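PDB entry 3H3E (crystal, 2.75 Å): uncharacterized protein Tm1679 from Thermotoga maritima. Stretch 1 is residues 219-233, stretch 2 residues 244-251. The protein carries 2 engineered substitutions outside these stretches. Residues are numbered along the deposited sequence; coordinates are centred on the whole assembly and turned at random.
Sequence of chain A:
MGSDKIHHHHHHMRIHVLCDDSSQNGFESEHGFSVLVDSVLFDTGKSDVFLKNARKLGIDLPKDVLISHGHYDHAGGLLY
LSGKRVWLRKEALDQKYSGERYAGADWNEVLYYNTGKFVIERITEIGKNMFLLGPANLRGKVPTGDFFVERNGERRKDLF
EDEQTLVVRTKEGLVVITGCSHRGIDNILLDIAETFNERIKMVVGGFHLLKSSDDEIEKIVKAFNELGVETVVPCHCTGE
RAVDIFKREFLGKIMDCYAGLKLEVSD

Stretch 1, residues 219-233: KIVKAFNELGVETVV
Stretch 2 (244-251) DIFKREFL

A recurring principle of helix packing is that apolar side chains supply the bulk of a contact while a few polar groups fix its register, and the uncharacterized protein Tm1679 offers a compact example. Stretch 1 enters as a helix through Glu-226, turns at Leu-227 to Glu-230, and continues as a strand from Thr-231. Stretch 2 is helical from Asp-244 to Glu-249; Phe-250 is the first residue to leave helical torsions. The helix axes approach to 10.0 Å, with their N-to-C directions 44° apart (signed crossing angle -44°). The register is set where the CA atoms of Val-221 and Phe-250 lie 6.0 Å apart and those of Asn-225 and Leu-251 6.3 Å. Between them the stretches bury 544 Å², both sides summed, and Val-221, Phe-246 and Phe-250 are all buried.

Phe-250 covers the most surface. Its backbone (phi -75°, psi 131°) is extended, yet its N still bonds to Phe-246 O at 2.8 Å, holding it to the last helical turn. Its CA-to-CB bond points sideways, but chi1 of 179° (t) and chi2 of 61° carry the ring to the other stretch, between the helix and the start of the strand. Val-232 CG2 lies over one face, 3.5 Å from Phe-250 CZ, while Phe-224 CB approaches Phe-250 CE1 at 3.8 Å. The ring tip reaches the turn, with Phe-250 CZ 3.2 Å from Val-229 O. A long, flat side chain suits this place because it spans from one helix end to the opening of the strand.

Val-221 is directed toward stretch 2, and its t rotamer (chi1 178°) sets its two methyls against different neighbours. Val-221 CG1 packs 4.0 Å from Phe-250 CB and 3.6 Å from Phe-250 N. Val-221 CG2 stands over the Phe-246 ring, 3.9 Å from its centroid and 13° off the normal, a CH-pi contact, and also meets Ile-245 CG2 at 3.9 Å. A branched, compact residue can thus serve the helix end and an aromatic face at once.

Phe-246 also starts sideways; with chi1 -93°, between wells, and chi2 -98°, its end comes nearer stretch 1. Its edge is turned toward the face of Phe-224 (chi1 -85°, m; chi2 77°), with centroids 5.0 Å apart and planes at 83°; the closest atoms are Phe-246 CZ and Phe-224 CE1, at 3.7 Å. An aromatic ring suits the site, offering a face to Val-221 CG2 and an edge to Phe-224. Val-232, also t, places CG1 4.0 Å from Phe-246 CE1, so this strand valine touches both aromatic rings of stretch 2.

The polar lock is Asn-225 (chi1 -73°, m; chi2 -22°). Its amide both accepts and donates: Leu-251 N bonds to Asn-225 OD1 at 3.0 Å and 176°, and Asn-225 ND2 to Glu-249 O at 3.0 Å and 161°. Asparagine suits the site because one planar group satisfies two backbone atoms flanking Phe-250.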

# COMPACT_ATOMS: atom_id res chain seq x y z
N LYS A 219 11.12 -6.53 -16.09
CA LYS A 219 12.14 -5.68 -15.53
C LYS A 219 11.93 -5.53 -14.00
O LYS A 219 12.89 -5.42 -13.23
CB LYS A 219 12.07 -4.32 -16.21
CG LYS A 219 13.39 -3.78 -16.75
CD LYS A 219 14.38 -3.41 -15.64
CE LYS A 219 15.81 -3.26 -16.18
NZ LYS A 219 16.48 -4.57 -16.49
N ILE A 220 10.67 -5.53 -13.58
CA ILE A 220 10.32 -5.38 -12.18
C ILE A 220 10.61 -6.67 -11.42
O ILE A 220 11.27 -6.65 -10.38
CB ILE A 220 8.85 -4.95 -12.01
CG1 ILE A 220 8.72 -3.45 -12.25
CG2 ILE A 220 8.32 -5.30 -10.62
CD1 ILE A 220 7.29 -3.00 -12.43
N VAL A 221 10.12 -7.78 -11.96
CA VAL A 221 10.42 -9.08 -11.37
C VAL A 221 11.92 -9.28 -11.25
O VAL A 221 12.41 -9.84 -10.26
CB VAL A 221 9.86 -10.21 -12.21
CG1 VAL A 221 10.24 -11.54 -11.60
CG2 VAL A 221 8.34 -10.07 -12.33
N LYS A 222 12.65 -8.82 -12.26
CA LYS A 222 14.11 -8.87 -12.25
C LYS A 222 14.65 -8.15 -11.02
O LYS A 222 15.57 -8.65 -10.37
CB LYS A 222 14.66 -8.27 -13.54
CG LYS A 222 16.17 -8.33 -13.71
CD LYS A 222 16.66 -7.29 -14.74
CE LYS A 222 18.16 -7.38 -15.03
NZ LYS A 222 18.51 -8.34 -16.14
N ALA A 223 14.08 -6.99 -10.68
CA ALA A 223 14.52 -6.24 -9.50
C ALA A 223 14.24 -6.99 -8.21
O ALA A 223 15.07 -7.02 -7.31
CB ALA A 223 13.88 -4.85 -9.44
N PHE A 224 13.05 -7.59 -8.10
CA PHE A 224 12.74 -8.42 -6.95
C PHE A 224 13.82 -9.49 -6.80
O PHE A 224 14.36 -9.70 -5.71
CB PHE A 224 11.38 -9.08 -7.11
CG PHE A 224 10.22 -8.22 -6.66
CD1 PHE A 224 9.76 -7.18 -7.43
CD2 PHE A 224 9.56 -8.48 -5.46
CE1 PHE A 224 8.68 -6.41 -7.03
CE2 PHE A 224 8.48 -7.71 -5.05
CZ PHE A 224 8.04 -6.68 -5.83
N ASN A 225 14.16 -10.16 -7.90
CA ASN A 225 15.19 -11.19 -7.85
C ASN A 225 16.55 -10.65 -7.46
O ASN A 225 17.19 -11.16 -6.55
CB ASN A 225 15.28 -11.91 -9.19
CG ASN A 225 14.10 -12.83 -9.43
OD1 ASN A 225 13.44 -13.26 -8.48
ND2 ASN A 225 13.83 -13.14 -10.69
N GLU A 226 16.97 -9.60 -8.17
CA GLU A 226 18.25 -8.95 -7.91
C GLU A 226 18.41 -8.58 -6.44
O GLU A 226 19.52 -8.66 -5.89
CB GLU A 226 18.38 -7.69 -8.75
CG GLU A 226 18.34 -7.90 -10.24
CD GLU A 226 19.62 -8.48 -10.79
OE1 GLU A 226 20.60 -8.60 -10.03
OE2 GLU A 226 19.63 -8.82 -11.99
N LEU A 227 17.32 -8.14 -5.82
CA LEU A 227 17.38 -7.66 -4.43
C LEU A 227 17.22 -8.79 -3.43
O LEU A 227 17.25 -8.56 -2.23
CB LEU A 227 16.36 -6.55 -4.17
CG LEU A 227 16.49 -5.22 -4.94
CD1 LEU A 227 15.30 -4.32 -4.65
CD2 LEU A 227 17.77 -4.46 -4.61
N GLY A 228 17.06 -10.01 -3.94
CA GLY A 228 16.93 -11.18 -3.09
C GLY A 228 15.65 -11.27 -2.28
O GLY A 228 15.63 -11.84 -1.19
N VAL A 229 14.56 -10.70 -2.80
CA VAL A 229 13.28 -10.82 -2.12
C VAL A 229 12.84 -12.28 -2.13
O VAL A 229 12.92 -12.96 -3.16
CB VAL A 229 12.21 -9.93 -2.77
CG1 VAL A 229 10.91 -10.06 -2.02
CG2 VAL A 229 12.66 -8.49 -2.77
N GLU A 230 12.37 -12.77 -0.99
CA GLU A 230 12.06 -14.18 -0.84
C GLU A 230 10.60 -14.52 -1.13
O GLU A 230 10.33 -15.49 -1.83
CB GLU A 230 12.48 -14.68 0.56
CG GLU A 230 12.31 -16.17 0.78
CD GLU A 230 12.95 -17.00 -0.33
OE1 GLU A 230 14.11 -16.71 -0.69
OE2 GLU A 230 12.29 -17.94 -0.84
N THR A 231 9.67 -13.72 -0.61
CA THR A 231 8.24 -13.99 -0.77
C THR A 231 7.52 -12.74 -1.24
O THR A 231 7.79 -11.65 -0.75
CB THR A 231 7.59 -14.37 0.57
OG1 THR A 231 8.37 -15.38 1.22
CG2 THR A 231 6.17 -14.87 0.37
N VAL A 232 6.59 -12.91 -2.18
CA VAL A 232 5.76 -11.81 -2.66
C VAL A 232 4.27 -12.14 -2.61
O VAL A 232 3.85 -13.23 -3.00
CB VAL A 232 6.16 -11.35 -4.09
CG1 VAL A 232 5.32 -10.16 -4.53
CG2 VAL A 232 7.62 -10.96 -4.11
N VAL A 233 3.49 -11.19 -2.11
CA VAL A 233 2.05 -11.32 -1.96
C VAL A 233 1.39 -10.13 -2.65
O VAL A 233 1.20 -9.07 -2.04
CB VAL A 233 1.67 -11.31 -0.47
CG1 VAL A 233 0.19 -11.63 -0.27
CG2 VAL A 233 2.54 -12.29 0.30
N ASP A 244 1.02 -13.70 -13.15
CA ASP A 244 1.45 -14.87 -13.91
C ASP A 244 2.93 -14.75 -14.24
O ASP A 244 3.67 -15.73 -14.16
CB ASP A 244 0.64 -15.04 -15.21
CG ASP A 244 -0.72 -15.69 -14.97
OD1 ASP A 244 -1.04 -16.07 -13.82
OD2 ASP A 244 -1.49 -15.81 -15.96
N ILE A 245 3.37 -13.55 -14.59
CA ILE A 245 4.79 -13.31 -14.86
C ILE A 245 5.64 -13.51 -13.61
O ILE A 245 6.70 -14.13 -13.67
CB ILE A 245 5.03 -11.91 -15.45
CG1 ILE A 245 4.42 -11.82 -16.86
CG2 ILE A 245 6.51 -11.59 -15.47
CD1 ILE A 245 4.46 -10.43 -17.46
N PHE A 246 5.18 -12.98 -12.47
CA PHE A 246 5.83 -13.24 -11.18
C PHE A 246 5.94 -14.74 -10.94
O PHE A 246 7.01 -15.24 -10.62
CB PHE A 246 5.08 -12.59 -10.01
CG PHE A 246 5.58 -11.21 -9.63
CD1 PHE A 246 6.47 -11.05 -8.58
CD2 PHE A 246 5.13 -10.08 -10.30
CE1 PHE A 246 6.92 -9.78 -8.22
CE2 PHE A 246 5.58 -8.81 -9.94
CZ PHE A 246 6.47 -8.66 -8.90
N LYS A 247 4.84 -15.47 -11.11
CA LYS A 247 4.87 -16.91 -10.85
C LYS A 247 5.89 -17.67 -11.72
O LYS A 247 6.46 -18.67 -11.27
CB LYS A 247 3.48 -17.55 -10.96
CG LYS A 247 2.46 -17.05 -9.93
CD LYS A 247 1.42 -18.13 -9.60
CE LYS A 247 0.29 -17.63 -8.68
NZ LYS A 247 -0.99 -17.38 -9.41
N ARG A 248 6.14 -17.18 -12.93
CA ARG A 248 7.01 -17.91 -13.86
C ARG A 248 8.45 -17.39 -13.90
O ARG A 248 9.31 -18.04 -14.49
CB ARG A 248 6.42 -17.94 -15.28
CG ARG A 248 6.88 -16.79 -16.16
CD ARG A 248 6.85 -17.13 -17.65
NE ARG A 248 7.19 -15.97 -18.47
CZ ARG A 248 6.32 -15.28 -19.22
NH1 ARG A 248 5.05 -15.65 -19.27
NH2 ARG A 248 6.73 -14.23 -19.92
N GLU A 249 8.72 -16.25 -13.28
CA GLU A 249 10.06 -15.66 -13.35
C GLU A 249 10.67 -15.28 -12.00
O GLU A 249 11.88 -15.14 -11.87
CB GLU A 249 10.05 -14.46 -14.29
CG GLU A 249 9.87 -14.85 -15.74
CD GLU A 249 10.00 -13.68 -16.67
OE1 GLU A 249 10.39 -12.59 -16.19
OE2 GLU A 249 9.73 -13.84 -17.88
N PHE A 250 9.82 -15.11 -11.00
CA PHE A 250 10.30 -14.79 -9.66
C PHE A 250 10.88 -16.05 -9.05
O PHE A 250 10.26 -17.11 -9.08
CB PHE A 250 9.15 -14.24 -8.82
CG PHE A 250 9.54 -13.89 -7.41
CD1 PHE A 250 10.49 -12.92 -7.15
CD2 PHE A 250 8.91 -14.50 -6.33
CE1 PHE A 250 10.84 -12.59 -5.86
CE2 PHE A 250 9.25 -14.17 -5.04
CZ PHE A 250 10.22 -13.21 -4.80
N LEU A 251 12.09 -15.93 -8.51
CA LEU A 251 12.83 -17.06 -7.97
C LEU A 251 12.33 -17.53 -6.61
O LEU A 251 12.71 -18.59 -6.13
CB LEU A 251 14.31 -16.69 -7.88
CG LEU A 251 15.00 -16.46 -9.22
CD1 LEU A 251 16.44 -16.12 -9.02
CD2 LEU A 251 14.87 -17.68 -10.10